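Putative immunoglobulin-blocking virulence protein (Mycoplasma mycoides subsp. capri, PDB 7ADK) probably binds host immunoglobulins and blocks their action as a virulence factor of the mycoplasma. Local coordinates at residues A[132-137]-A[332-337]; A[187-192]-A[297-302]; A[663-668]-A[708-713]; A[686-691]-A[702-707]. All coordinates share one frame; numbering follows the deposited sequence.

Interaction 1. Residues A[132-137]-A[332-337]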
loop_
_atom_site.group_PDB
_atom_site.type_symbol
_atom_site.label_atom_id
_atom_site.label_comp_id
_atom_site.label_asym_id
_atom_site.label_seq_id
_atom_site.Cartn_x
_atom_site.Cartn_y
_atom_site.Cartn_z
ATOM N N ILE A 132 40.479 11.245 -38.089
ATOM C CA ILE A 132 39.022 11.163 -37.952
ATOM C C ILE A 132 38.433 12.582 -37.991
ATOM O O ILE A 132 39.110 13.546 -37.641
ATOM C CB ILE A 132 38.609 10.375 -36.675
ATOM C CG1 ILE A 132 38.927 11.088 -35.342
ATOM C CG2 ILE A 132 39.200 8.960 -36.673
ATOM C CD1 ILE A 132 38.129 10.542 -34.155
ATOM N N THR A 133 37.166 12.741 -38.362
ATOM C CA THR A 133 36.446 14.026 -38.264
ATOM C C THR A 133 35.579 14.049 -37.009
ATOM O O THR A 133 34.911 13.058 -36.726
ATOM C CB THR A 133 35.621 14.325 -39.528
ATOM O OG1 THR A 133 34.923 15.535 -39.369
ATOM C CG2 THR A 133 34.583 13.271 -39.899
ATOM N N ILE A 134 35.592 15.143 -36.235
ATOM C CA ILE A 134 34.823 15.249 -34.969
ATOM C C ILE A 134 33.928 16.495 -34.827
ATOM O O ILE A 134 33.018 16.509 -34.002
ATOM C CB ILE A 134 35.713 15.014 -33.715
ATOM C CG1 ILE A 134 36.490 16.252 -33.238
ATOM C CG2 ILE A 134 36.640 13.806 -33.881
ATOM C CD1 ILE A 134 37.239 16.035 -31.939
ATOM N N ALA A 135 34.161 17.524 -35.637
ATOM C CA ALA A 135 33.389 18.767 -35.678
ATOM C C ALA A 135 33.388 19.376 -37.096
ATOM O O ALA A 135 33.637 20.562 -37.287
ATOM C CB ALA A 135 33.909 19.707 -34.596
ATOM N N GLY A 136 33.243 18.540 -38.124
ATOM C CA GLY A 136 33.615 18.840 -39.509
ATOM C C GLY A 136 35.126 18.751 -39.731
ATOM O O GLY A 136 35.582 17.980 -40.574
ATOM N N ILE A 137 35.896 19.453 -38.898
ATOM C CA ILE A 137 37.359 19.514 -38.899
ATOM C C ILE A 137 37.982 18.116 -38.824
ATOM O O ILE A 137 37.636 17.311 -37.968
ATOM C CB ILE A 137 37.843 20.429 -37.745
ATOM C CG1 ILE A 137 37.263 21.858 -37.836
ATOM C CG2 ILE A 137 39.362 20.501 -37.632
ATOM C CD1 ILE A 137 37.571 22.630 -39.113
ATOM N N GLY A 332 30.031 14.512 -25.740
ATOM C CA GLY A 332 29.598 13.435 -26.624
ATOM C C GLY A 332 30.645 13.041 -27.661
ATOM O O GLY A 332 31.387 13.900 -28.139
ATOM N N PRO A 333 30.733 11.764 -28.046
ATOM C CA PRO A 333 31.560 11.329 -29.161
ATOM C C PRO A 333 30.891 11.655 -30.512
ATOM O O PRO A 333 29.682 11.912 -30.574
ATOM C CB PRO A 333 31.699 9.826 -28.948
ATOM C CG PRO A 333 30.371 9.435 -28.323
ATOM C CD PRO A 333 30.016 10.641 -27.475
ATOM N N PRO A 334 31.630 11.614 -31.631
ATOM C CA PRO A 334 31.017 11.504 -32.950
ATOM C C PRO A 334 30.213 10.199 -33.049
ATOM O O PRO A 334 30.569 9.207 -32.419
ATOM C CB PRO A 334 32.168 11.538 -33.959
ATOM C CG PRO A 334 33.399 11.915 -33.139
ATOM C CD PRO A 334 33.068 11.485 -31.727
ATOM N N ASP A 335 29.148 10.157 -33.854
ATOM C CA ASP A 335 28.185 9.035 -33.875
ATOM C C ASP A 335 28.771 7.674 -34.290
ATOM O O ASP A 335 28.325 6.640 -33.805
ATOM C CB ASP A 335 26.987 9.395 -34.765
ATOM C CG ASP A 335 26.102 10.487 -34.159
ATOM O OD1 ASP A 335 25.733 10.372 -32.986
ATOM O OD2 ASP A 335 25.730 11.439 -34.862
ATOM N N GLU A 336 29.812 7.642 -35.117
ATOM C CA GLU A 336 30.573 6.422 -35.427
ATOM C C GLU A 336 31.325 5.820 -34.217
ATOM O O GLU A 336 31.798 4.692 -34.298
ATOM C CB GLU A 336 31.559 6.693 -36.575
ATOM C CG GLU A 336 30.889 7.096 -37.898
ATOM C CD GLU A 336 30.843 8.610 -38.152
ATOM O OE1 GLU A 336 30.573 9.402 -37.228
ATOM O OE2 GLU A 336 31.038 9.023 -39.308
ATOM N N TYR A 337 31.420 6.546 -33.103
ATOM C CA TYR A 337 32.129 6.183 -31.873
ATOM C C TYR A 337 31.210 6.152 -30.633
ATOM O O TYR A 337 31.674 5.887 -29.526
ATOM C CB TYR A 337 33.328 7.128 -31.689
ATOM C CG TYR A 337 34.309 7.068 -32.841
ATOM C CD1 TYR A 337 34.172 7.937 -33.934
ATOM C CD2 TYR A 337 35.310 6.085 -32.854
ATOM C CE1 TYR A 337 34.997 7.794 -35.062
ATOM C CE2 TYR A 337 36.165 5.964 -33.964
ATOM C CZ TYR A 337 35.988 6.797 -35.083
ATOM O OH TYR A 337 36.747 6.619 -36.195
#

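Interaction 2. Residues A[187-192]-A[297-302]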
loop_
_atom_site.group_PDB
_atom_site.type_symbol
_atom_site.label_atom_id
_atom_site.label_comp_id
_atom_site.label_asym_id
_atom_site.label_seq_id
_atom_site.Cartn_x
_atom_site.Cartn_y
_atom_site.Cartn_z
ATOM N N GLN A 187 36.331 25.810 -33.195
ATOM C CA GLN A 187 35.142 25.201 -33.802
ATOM C C GLN A 187 34.219 24.599 -32.734
ATOM O O GLN A 187 33.004 24.786 -32.776
ATOM C CB GLN A 187 35.560 24.155 -34.846
ATOM C CG GLN A 187 34.417 23.337 -35.456
ATOM C CD GLN A 187 33.539 24.094 -36.433
ATOM O OE1 GLN A 187 33.381 25.299 -36.389
ATOM N NE2 GLN A 187 32.939 23.412 -37.367
ATOM N N VAL A 188 34.785 23.907 -31.743
ATOM C CA VAL A 188 34.023 23.352 -30.614
ATOM C C VAL A 188 33.412 24.455 -29.741
ATOM O O VAL A 188 32.316 24.267 -29.220
ATOM C CB VAL A 188 34.903 22.369 -29.816
ATOM C CG1 VAL A 188 34.311 21.916 -28.482
ATOM C CG2 VAL A 188 35.135 21.115 -30.669
ATOM N N ALA A 189 34.056 25.622 -29.634
ATOM C CA ALA A 189 33.500 26.809 -28.982
ATOM C C ALA A 189 32.271 27.357 -29.721
ATOM O O ALA A 189 31.205 27.488 -29.124
ATOM C CB ALA A 189 34.586 27.883 -28.858
ATOM N N LYS A 190 32.383 27.621 -31.029
ATOM C CA LYS A 190 31.298 28.160 -31.866
ATOM C C LYS A 190 30.079 27.252 -31.950
ATOM O O LYS A 190 28.952 27.740 -32.027
ATOM C CB LYS A 190 31.837 28.427 -33.273
ATOM C CG LYS A 190 32.715 29.683 -33.295
ATOM C CD LYS A 190 33.374 29.861 -34.668
ATOM C CE LYS A 190 34.274 31.097 -34.713
ATOM N NZ LYS A 190 33.509 32.354 -34.702
ATOM N N ASP A 191 30.268 25.939 -31.888
ATOM C CA ASP A 191 29.148 24.985 -31.800
ATOM C C ASP A 191 28.370 25.091 -30.482
ATOM O O ASP A 191 27.142 25.094 -30.487
ATOM C CB ASP A 191 29.638 23.546 -31.997
ATOM C CG ASP A 191 29.841 23.118 -33.449
ATOM O OD1 ASP A 191 29.434 23.843 -34.371
ATOM O OD2 ASP A 191 30.321 21.989 -33.671
ATOM N N ALA A 192 29.052 25.260 -29.348
ATOM C CA ALA A 192 28.389 25.440 -28.063
ATOM C C ALA A 192 27.581 26.744 -27.973
ATOM O O ALA A 192 26.606 26.803 -27.227
ATOM C CB ALA A 192 29.452 25.366 -26.973
ATOM N N THR A 297 35.190 32.926 -27.601
ATOM C CA THR A 297 36.208 32.053 -28.226
ATOM C C THR A 297 37.346 31.635 -27.260
ATOM O O THR A 297 38.527 31.877 -27.523
ATOM C CB THR A 297 36.769 32.733 -29.489
ATOM O OG1 THR A 297 37.288 33.998 -29.153
ATOM C CG2 THR A 297 35.725 32.934 -30.584
ATOM N N LYS A 298 37.010 31.066 -26.092
ATOM C CA LYS A 298 37.937 30.382 -25.159
ATOM C C LYS A 298 37.255 29.170 -24.523
ATOM O O LYS A 298 36.125 29.283 -24.054
ATOM C CB LYS A 298 38.469 31.329 -24.060
ATOM C CG LYS A 298 39.458 32.366 -24.606
ATOM C CD LYS A 298 40.097 33.216 -23.502
ATOM C CE LYS A 298 41.150 34.197 -24.048
ATOM N NZ LYS A 298 40.593 35.168 -25.024
ATOM N N ILE A 299 37.957 28.040 -24.442
ATOM C CA ILE A 299 37.495 26.788 -23.806
ATOM C C ILE A 299 38.132 26.615 -22.418
ATOM O O ILE A 299 39.325 26.860 -22.238
ATOM C CB ILE A 299 37.781 25.567 -24.711
ATOM C CG1 ILE A 299 37.024 25.606 -26.052
ATOM C CG2 ILE A 299 37.475 24.236 -24.004
ATOM C CD1 ILE A 299 35.498 25.708 -25.958
ATOM N N ALA A 300 37.340 26.191 -21.437
ATOM C CA ALA A 300 37.750 25.948 -20.055
ATOM C C ALA A 300 38.636 24.700 -19.863
ATOM O O ALA A 300 38.591 23.744 -20.636
ATOM C CB ALA A 300 36.492 25.863 -19.197
ATOM N N SER A 301 39.434 24.700 -18.792
ATOM C CA SER A 301 40.545 23.761 -18.573
ATOM C C SER A 301 40.131 22.287 -18.510
ATOM O O SER A 301 40.851 21.433 -19.007
ATOM C CB SER A 301 41.264 24.161 -17.277
ATOM O OG SER A 301 42.498 23.501 -17.104
ATOM N N THR A 302 38.981 21.969 -17.920
ATOM C CA THR A 302 38.462 20.596 -17.828
ATOM C C THR A 302 37.894 20.128 -19.160
ATOM O O THR A 302 38.276 19.080 -19.664
ATOM C CB THR A 302 37.378 20.501 -16.748
ATOM O OG1 THR A 302 36.380 21.457 -17.000
ATOM C CG2 THR A 302 37.932 20.762 -15.352
#

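Interaction 3. Residues A[663-668]-A[708-713]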
loop_
_atom_site.group_PDB
_atom_site.type_symbol
_atom_site.label_atom_id
_atom_site.label_comp_id
_atom_site.label_asym_id
_atom_site.label_seq_id
_atom_site.Cartn_x
_atom_site.Cartn_y
_atom_site.Cartn_z
ATOM N N GLN A 663 31.373 -13.467 0.716
ATOM C CA GLN A 663 30.650 -13.456 -0.557
ATOM C C GLN A 663 29.290 -12.757 -0.463
ATOM O O GLN A 663 28.770 -12.263 -1.458
ATOM C CB GLN A 663 30.544 -14.919 -0.995
ATOM C CG GLN A 663 31.925 -15.365 -1.498
ATOM C CD GLN A 663 32.179 -16.862 -1.462
ATOM O OE1 GLN A 663 33.139 -17.319 -0.865
ATOM N NE2 GLN A 663 31.317 -17.678 -2.005
ATOM N N HIS A 664 28.748 -12.631 0.743
ATOM C CA HIS A 664 27.590 -11.812 1.058
ATOM C C HIS A 664 28.062 -10.543 1.788
ATOM O O HIS A 664 28.211 -10.540 3.008
ATOM C CB HIS A 664 26.620 -12.672 1.864
ATOM C CG HIS A 664 25.280 -12.052 2.064
ATOM N ND1 HIS A 664 24.897 -10.825 1.556
ATOM C CD2 HIS A 664 24.212 -12.657 2.644
ATOM C CE1 HIS A 664 23.589 -10.732 1.804
ATOM N NE2 HIS A 664 23.161 -11.792 2.486
ATOM N N LEU A 665 28.429 -9.503 1.035
ATOM C CA LEU A 665 29.056 -8.269 1.542
ATOM C C LEU A 665 28.634 -7.013 0.759
ATOM O O LEU A 665 29.400 -6.067 0.618
ATOM C CB LEU A 665 30.583 -8.431 1.637
ATOM C CG LEU A 665 31.263 -7.426 2.594
ATOM C CD1 LEU A 665 31.297 -7.965 4.008
ATOM C CD2 LEU A 665 32.696 -7.134 2.166
ATOM N N SER A 666 27.401 -6.973 0.264
ATOM C CA SER A 666 26.871 -5.831 -0.496
ATOM C C SER A 666 27.676 -5.599 -1.789
ATOM O O SER A 666 28.306 -6.532 -2.280
ATOM C CB SER A 666 26.736 -4.609 0.425
ATOM O OG SER A 666 25.916 -3.644 -0.168
ATOM N N THR A 667 27.696 -4.399 -2.384
ATOM C CA THR A 667 28.697 -4.102 -3.437
ATOM C C THR A 667 30.121 -3.977 -2.858
ATOM O O THR A 667 31.080 -4.412 -3.498
ATOM C CB THR A 667 28.310 -2.877 -4.291
ATOM O OG1 THR A 667 29.138 -2.794 -5.427
ATOM C CG2 THR A 667 28.436 -1.525 -3.591
ATOM N N GLY A 668 30.301 -3.432 -1.640
ATOM C CA GLY A 668 31.633 -3.106 -1.102
ATOM C C GLY A 668 31.713 -2.821 0.398
ATOM O O GLY A 668 30.698 -2.688 1.078
ATOM N N PHE A 708 22.355 -12.824 12.517
ATOM C CA PHE A 708 21.739 -11.893 13.459
ATOM C C PHE A 708 21.821 -10.445 12.969
ATOM O O PHE A 708 20.857 -9.706 13.101
ATOM C CB PHE A 708 22.386 -12.070 14.837
ATOM C CG PHE A 708 22.034 -13.380 15.504
ATOM C CD1 PHE A 708 20.700 -13.637 15.855
ATOM C CD2 PHE A 708 23.029 -14.319 15.820
ATOM C CE1 PHE A 708 20.352 -14.842 16.477
ATOM C CE2 PHE A 708 22.689 -15.519 16.461
ATOM C CZ PHE A 708 21.348 -15.784 16.773
ATOM N N GLU A 709 22.926 -10.029 12.363
ATOM C CA GLU A 709 23.144 -8.666 11.900
ATOM C C GLU A 709 22.296 -8.324 10.665
ATOM O O GLU A 709 21.610 -7.302 10.655
ATOM C CB GLU A 709 24.638 -8.468 11.657
ATOM C CG GLU A 709 25.028 -7.023 11.370
ATOM C CD GLU A 709 26.520 -6.865 11.061
ATOM O OE1 GLU A 709 27.301 -7.805 11.255
ATOM O OE2 GLU A 709 26.933 -5.784 10.617
ATOM N N TYR A 710 22.309 -9.169 9.638
ATOM C CA TYR A 710 21.720 -8.871 8.333
ATOM C C TYR A 710 20.224 -9.191 8.244
ATOM O O TYR A 710 19.597 -8.828 7.257
ATOM C CB TYR A 710 22.527 -9.591 7.240
ATOM C CG TYR A 710 24.017 -9.272 7.131
ATOM C CD1 TYR A 710 24.581 -8.131 7.731
ATOM C CD2 TYR A 710 24.847 -10.129 6.385
ATOM C CE1 TYR A 710 25.956 -7.872 7.624
ATOM C CE2 TYR A 710 26.228 -9.876 6.273
ATOM C CZ TYR A 710 26.786 -8.748 6.906
ATOM O OH TYR A 710 28.122 -8.508 6.838
ATOM N N ASN A 711 19.626 -9.864 9.234
ATOM C CA ASN A 711 18.203 -10.191 9.259
ATOM C C ASN A 711 17.504 -9.459 10.403
ATOM O O ASN A 711 17.751 -9.774 11.563
ATOM C CB ASN A 711 18.041 -11.702 9.380
ATOM C CG ASN A 711 16.601 -12.131 9.358
ATOM O OD1 ASN A 711 15.995 -12.341 8.332
ATOM N ND2 ASN A 711 15.994 -12.283 10.492
ATOM N N GLU A 712 16.579 -8.551 10.084
ATOM C CA GLU A 712 15.897 -7.673 11.046
ATOM C C GLU A 712 15.292 -8.430 12.229
ATOM O O GLU A 712 15.588 -8.143 13.387
ATOM C CB GLU A 712 14.837 -6.855 10.286
ATOM C CG GLU A 712 14.055 -5.819 11.118
ATOM C CD GLU A 712 12.892 -6.363 11.976
ATOM O OE1 GLU A 712 12.579 -5.734 13.013
ATOM O OE2 GLU A 712 12.255 -7.376 11.606
ATOM N N SER A 713 14.485 -9.449 11.946
ATOM C CA SER A 713 13.662 -10.105 12.964
ATOM C C SER A 713 14.451 -11.068 13.858
ATOM O O SER A 713 13.904 -11.622 14.800
ATOM C CB SER A 713 12.446 -10.762 12.323
ATOM O OG SER A 713 11.928 -9.969 11.274
#

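Interaction 4. Residues A[686-691]-A[702-707]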
loop_
_atom_site.group_PDB
_atom_site.type_symbol
_atom_site.label_atom_id
_atom_site.label_comp_id
_atom_site.label_asym_id
_atom_site.label_seq_id
_atom_site.Cartn_x
_atom_site.Cartn_y
_atom_site.Cartn_z
ATOM N N THR A 686 11.825 -16.531 17.206
ATOM C CA THR A 686 12.586 -17.517 17.995
ATOM C C THR A 686 13.993 -17.677 17.385
ATOM O O THR A 686 14.341 -17.104 16.355
ATOM C CB THR A 686 11.777 -18.824 18.156
ATOM O OG1 THR A 686 10.641 -18.524 18.927
ATOM C CG2 THR A 686 12.445 -19.982 18.900
ATOM N N SER A 687 14.869 -18.377 18.084
ATOM C CA SER A 687 16.302 -18.386 17.844
ATOM C C SER A 687 16.764 -18.975 16.509
ATOM O O SER A 687 16.058 -19.719 15.838
ATOM C CB SER A 687 16.939 -19.229 18.956
ATOM O OG SER A 687 16.407 -18.894 20.219
ATOM N N ILE A 688 18.041 -18.770 16.202
ATOM C CA ILE A 688 18.778 -19.719 15.366
ATOM C C ILE A 688 18.991 -20.984 16.206
ATOM O O ILE A 688 19.677 -20.937 17.229
ATOM C CB ILE A 688 20.119 -19.124 14.914
ATOM C CG1 ILE A 688 19.866 -17.885 14.041
ATOM C CG2 ILE A 688 20.955 -20.178 14.176
ATOM C CD1 ILE A 688 21.139 -17.258 13.494
ATOM N N ARG A 689 18.413 -22.112 15.799
ATOM C CA ARG A 689 18.639 -23.412 16.433
ATOM C C ARG A 689 19.870 -24.048 15.811
ATOM O O ARG A 689 19.854 -24.406 14.638
ATOM C CB ARG A 689 17.377 -24.275 16.296
ATOM C CG ARG A 689 17.581 -25.736 16.743
ATOM C CD ARG A 689 16.337 -26.618 16.601
ATOM N NE ARG A 689 15.225 -26.225 17.489
ATOM C CZ ARG A 689 14.111 -26.913 17.657
ATOM N NH1 ARG A 689 13.913 -28.072 17.108
ATOM N NH2 ARG A 689 13.150 -26.446 18.385
ATOM N N ILE A 690 20.917 -24.218 16.604
ATOM C CA ILE A 690 22.157 -24.865 16.189
ATOM C C ILE A 690 22.064 -26.337 16.594
ATOM O O ILE A 690 21.945 -26.653 17.781
ATOM C CB ILE A 690 23.371 -24.144 16.812
ATOM C CG1 ILE A 690 23.434 -22.682 16.323
ATOM C CG2 ILE A 690 24.666 -24.900 16.477
ATOM C CD1 ILE A 690 24.558 -21.841 16.920
ATOM N N SER A 691 22.096 -27.244 15.620
ATOM C CA SER A 691 22.058 -28.698 15.830
ATOM C C SER A 691 23.423 -29.365 15.571
ATOM O O SER A 691 24.308 -28.787 14.944
ATOM C CB SER A 691 20.922 -29.310 15.001
ATOM O OG SER A 691 21.163 -29.192 13.623
ATOM N N ARG A 702 32.185 -15.956 12.852
ATOM C CA ARG A 702 31.922 -14.871 11.890
ATOM C C ARG A 702 30.654 -15.099 11.075
ATOM O O ARG A 702 29.909 -14.153 10.866
ATOM C CB ARG A 702 33.116 -14.637 10.955
ATOM C CG ARG A 702 34.410 -14.209 11.640
ATOM C CD ARG A 702 34.293 -12.985 12.509
ATOM N NE ARG A 702 35.580 -12.578 13.052
ATOM C CZ ARG A 702 36.012 -12.616 14.280
ATOM N NH1 ARG A 702 37.217 -12.260 14.519
ATOM N NH2 ARG A 702 35.290 -12.994 15.269
ATOM N N ASN A 703 30.351 -16.326 10.658
ATOM C CA ASN A 703 29.116 -16.640 9.929
ATOM C C ASN A 703 27.843 -16.555 10.795
ATOM O O ASN A 703 26.809 -16.080 10.326
ATOM C CB ASN A 703 29.264 -18.016 9.254
ATOM C CG ASN A 703 30.097 -17.973 7.988
ATOM O OD1 ASN A 703 30.128 -16.991 7.267
ATOM N ND2 ASN A 703 30.764 -19.037 7.648
ATOM N N LEU A 704 27.924 -16.970 12.063
ATOM C CA LEU A 704 26.802 -16.870 12.993
ATOM C C LEU A 704 26.408 -15.409 13.229
ATOM O O LEU A 704 25.215 -15.113 13.264
ATOM C CB LEU A 704 27.146 -17.609 14.297
ATOM C CG LEU A 704 26.042 -17.599 15.366
ATOM C CD1 LEU A 704 24.749 -18.252 14.908
ATOM C CD2 LEU A 704 26.540 -18.362 16.583
ATOM N N ASP A 705 27.382 -14.490 13.310
ATOM C CA ASP A 705 27.112 -13.056 13.466
ATOM C C ASP A 705 26.219 -12.498 12.356
ATOM O O ASP A 705 25.253 -11.786 12.630
ATOM C CB ASP A 705 28.415 -12.251 13.503
ATOM C CG ASP A 705 29.351 -12.581 14.665
ATOM O OD1 ASP A 705 28.976 -13.349 15.576
ATOM O OD2 ASP A 705 30.460 -12.006 14.695
ATOM N N LYS A 706 26.472 -12.894 11.107
ATOM C CA LYS A 706 25.791 -12.337 9.935
ATOM C C LYS A 706 24.302 -12.641 9.908
ATOM O O LYS A 706 23.535 -11.758 9.554
ATOM C CB LYS A 706 26.455 -12.801 8.635
ATOM C CG LYS A 706 27.971 -12.595 8.535
ATOM C CD LYS A 706 28.493 -11.296 9.163
ATOM C CE LYS A 706 30.000 -11.142 8.976
ATOM N NZ LYS A 706 30.372 -10.884 7.576
ATOM N N TYR A 707 23.864 -13.836 10.310
ATOM C CA TYR A 707 22.433 -14.137 10.408
ATOM C C TYR A 707 21.700 -13.277 11.446
ATOM O O TYR A 707 20.519 -13.024 11.272
ATOM C CB TYR A 707 22.189 -15.608 10.733
ATOM C CG TYR A 707 22.508 -16.616 9.654
ATOM C CD1 TYR A 707 21.557 -16.947 8.669
ATOM C CD2 TYR A 707 23.734 -17.292 9.692
ATOM C CE1 TYR A 707 21.846 -17.940 7.719
ATOM C CE2 TYR A 707 24.017 -18.292 8.751
ATOM C CZ TYR A 707 23.079 -18.618 7.767
ATOM O OH TYR A 707 23.361 -19.613 6.899
#

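Interaction 1. Residues A[132-137]-A[332-337]
P334 brings its ring up against the carbonyl oxygen of T133 and the CB branch of I134. Its CB, the first atom of the side chain, borders T133 O at 4.2 Å, and P334 CG comes slightly nearer to T133 O, at 4.1 Å. That same CG makes the main contact: it stands 3.8 Å from I134 CG2, and I134 CB is nearly as close behind that methyl. The proline therefore presses one corner of its ring, CG, against the CB branch of the isoleucine, while the I134 ethyl arm leads away (chi1 83°, CG1 held between backbone N and carbonyl carbon). The second meeting sets a methyl of I132 against the phenol end of Y337: I132 CG2 lies 3.4 Å from Y337 OH and 4.2 Å from Y337 CZ, approaching the ring at a slant. A backbone bond from Y337 N to P334 O (2.9 Å) spans three residues and holds the proline and tyrosine on one short bend, so that both side chains face 132-134. The contact is made by van der Waals packing and buries 180 Å² in total. I132 continues inward onto A141 and I143 of strand 138-144 and I175 of strand 174-178, while Y337 shares I175. I134 also meets L184 of helix 182-194. The 332-337 loop, leading from strand 326-332 to helix 339-351, thereby packs against the three-stranded antiparallel sheet near 130-133, one of its two outer strands.

Interaction 2. Residues A[187-192]-A[297-302]
A189 and I299 supply the apolar contact between these segments, methyl against methyl. I299 CD1 lies 3.7 Å from A189 CB and 3.8 Å from A189 CA, so the end of the isoleucine rests on the root of the alanine and against the helix backbone; V188 C, at 4.5 Å from I299 CD1, marks the border of that footprint. The small alanine side chain lets the isoleucine tip come this near to the helix. Two torsions steer it there: chi1 of -63° swings I299 CG1 to the side of the backbone N, and the last bond is folded as well (chi2 -57°). Looser packing surrounds this pair. T297 comes nearest in the backbone, its CA 6.0 Å from A189 CA, and has 40 Å² of surface buried although its side chain stays farther off than the isoleucine's. Polar bonding is confined to each side separately. In the helix, D191 N bonds to Q187 O at 3.1 Å. On the other side, K298 and A300 both form backbone bonds with I326, and I299, between them, points its side chain at the helix. I326 itself touches A189 and A192, while I313 of strand 312-313 meets I299 and A192. Helix 182-194 thus packs over this extended loop and the neighbouring strands 312-313 and 326-332, a helix-on-strand arrangement.

Interaction 3. Residues A[663-668]-A[708-713]
H664 and Y710 form an edge-to-face (T-shaped) aromatic pair in which the tyrosine offers its edge to the face of the imidazole. The ring centroids of H664 and Y710 are 5.7 Å apart and the planes meet at 59°, a tilt well short of perpendicular. Two lesser touches belong to the same first shell. Y710 CE2 lies 3.9 Å from H664 O, the carbonyl standing obliquely to the ring, and L665 CD1 approaches Y710 OH to 4.3 Å. The tyrosine is thus met along its outer part by two successive residues. The histidine reaches across on a fully extended first torsion (chi1 -170°), whereas the Y710 ring is turned to the side of its own backbone N (chi1 -58°). In the next shell, H664 ND1 and NE2 are each weakly hydrogen-bonded to a backbone carbonyl, I638 O and K676 O respectively; these bonds would help to limit the rotation of the imidazole. Y710 OH has a weak bond to K706 NZ, one turn back along the chain. P675 and I677 touch both aromatic side chains, and a backbone bond also joins Y710 to I677. Strand 676-679, which carries I677, is within this chain an outermost strand of the five-stranded parallel sheet, so the arrangement is a T-shaped His-Tyr pair packed at the sheet's edge, where the region of residues 708-713 and the loop before that strand meet.

Interaction 4. Residues A[686-691]-A[702-707]
I688 and I690 both direct their side chains at the helix, and L704 and Y707 receive them. Both isoleucines have the same shape: CG1 sits on the backbone N side (chi1 -63° in I688), and the chain runs on extended, so each leads with its CD1 methyl. I688 CD1 reaches the root of the tyrosine, 3.4 Å from Y707 CB, with Y707 CG at 4.1 Å; the two side chains cross at about a right angle, and the methyl stands obliquely to the ring. The same methyl lies 4.0 Å from L704 CD1, here with the side chains sliding past each other in opposite directions. L704 thus uses both of its branches: CD2 is 4.0 Å from I690 CD1, and CD1 is only slightly farther from that atom. The leucine fork therefore spans the two isoleucine tips, which come from alternate residues of one strand. This is the apolar interface of a beta-alpha-beta crossover: strand 688-690 leads through helix 698-709 and the short helix 712-715 to the parallel neighbouring strand 720-722, and the segments of strand 688-690 and helix 702-707 run nearly antiparallel, at 153°, with axes 11.2 Å apart. R689, between the two isoleucines, goes to Y649 in a cation-pi contact. From its root on I688 the Y707 ring leads away from the strand toward F650, with the ring planes at about 35°, and its hydroxyl is hydrogen-bonded to K618 O. N703, one residue before the leucine, holds the backbone carbonyls of E656 and E659 through its ND2.

How the interactions relate
The four contacts form two pairs at distant parts of the elongated chain. Interactions 1 and 2 have centres 16 Å apart and are nested, 187-192/297-302 lying within the loop closed by 132-137/332-337; they touch where A135 O meets Q187 NE2 at 2.9 Å, a probable hydrogen bond joining the strand's turn to helix 182-194. Interactions 3 and 4, 13 Å apart, share helix 698-709, with interaction 4 nested inside interaction 3 and F708 CZ packing on I688 CD1 at 3.6 Å. Between the pairs the centres lie 46 to 61 Å apart without contact. Each pair thus joins parts of one region of the fold, in series along the chain, with the first closed before the second opens.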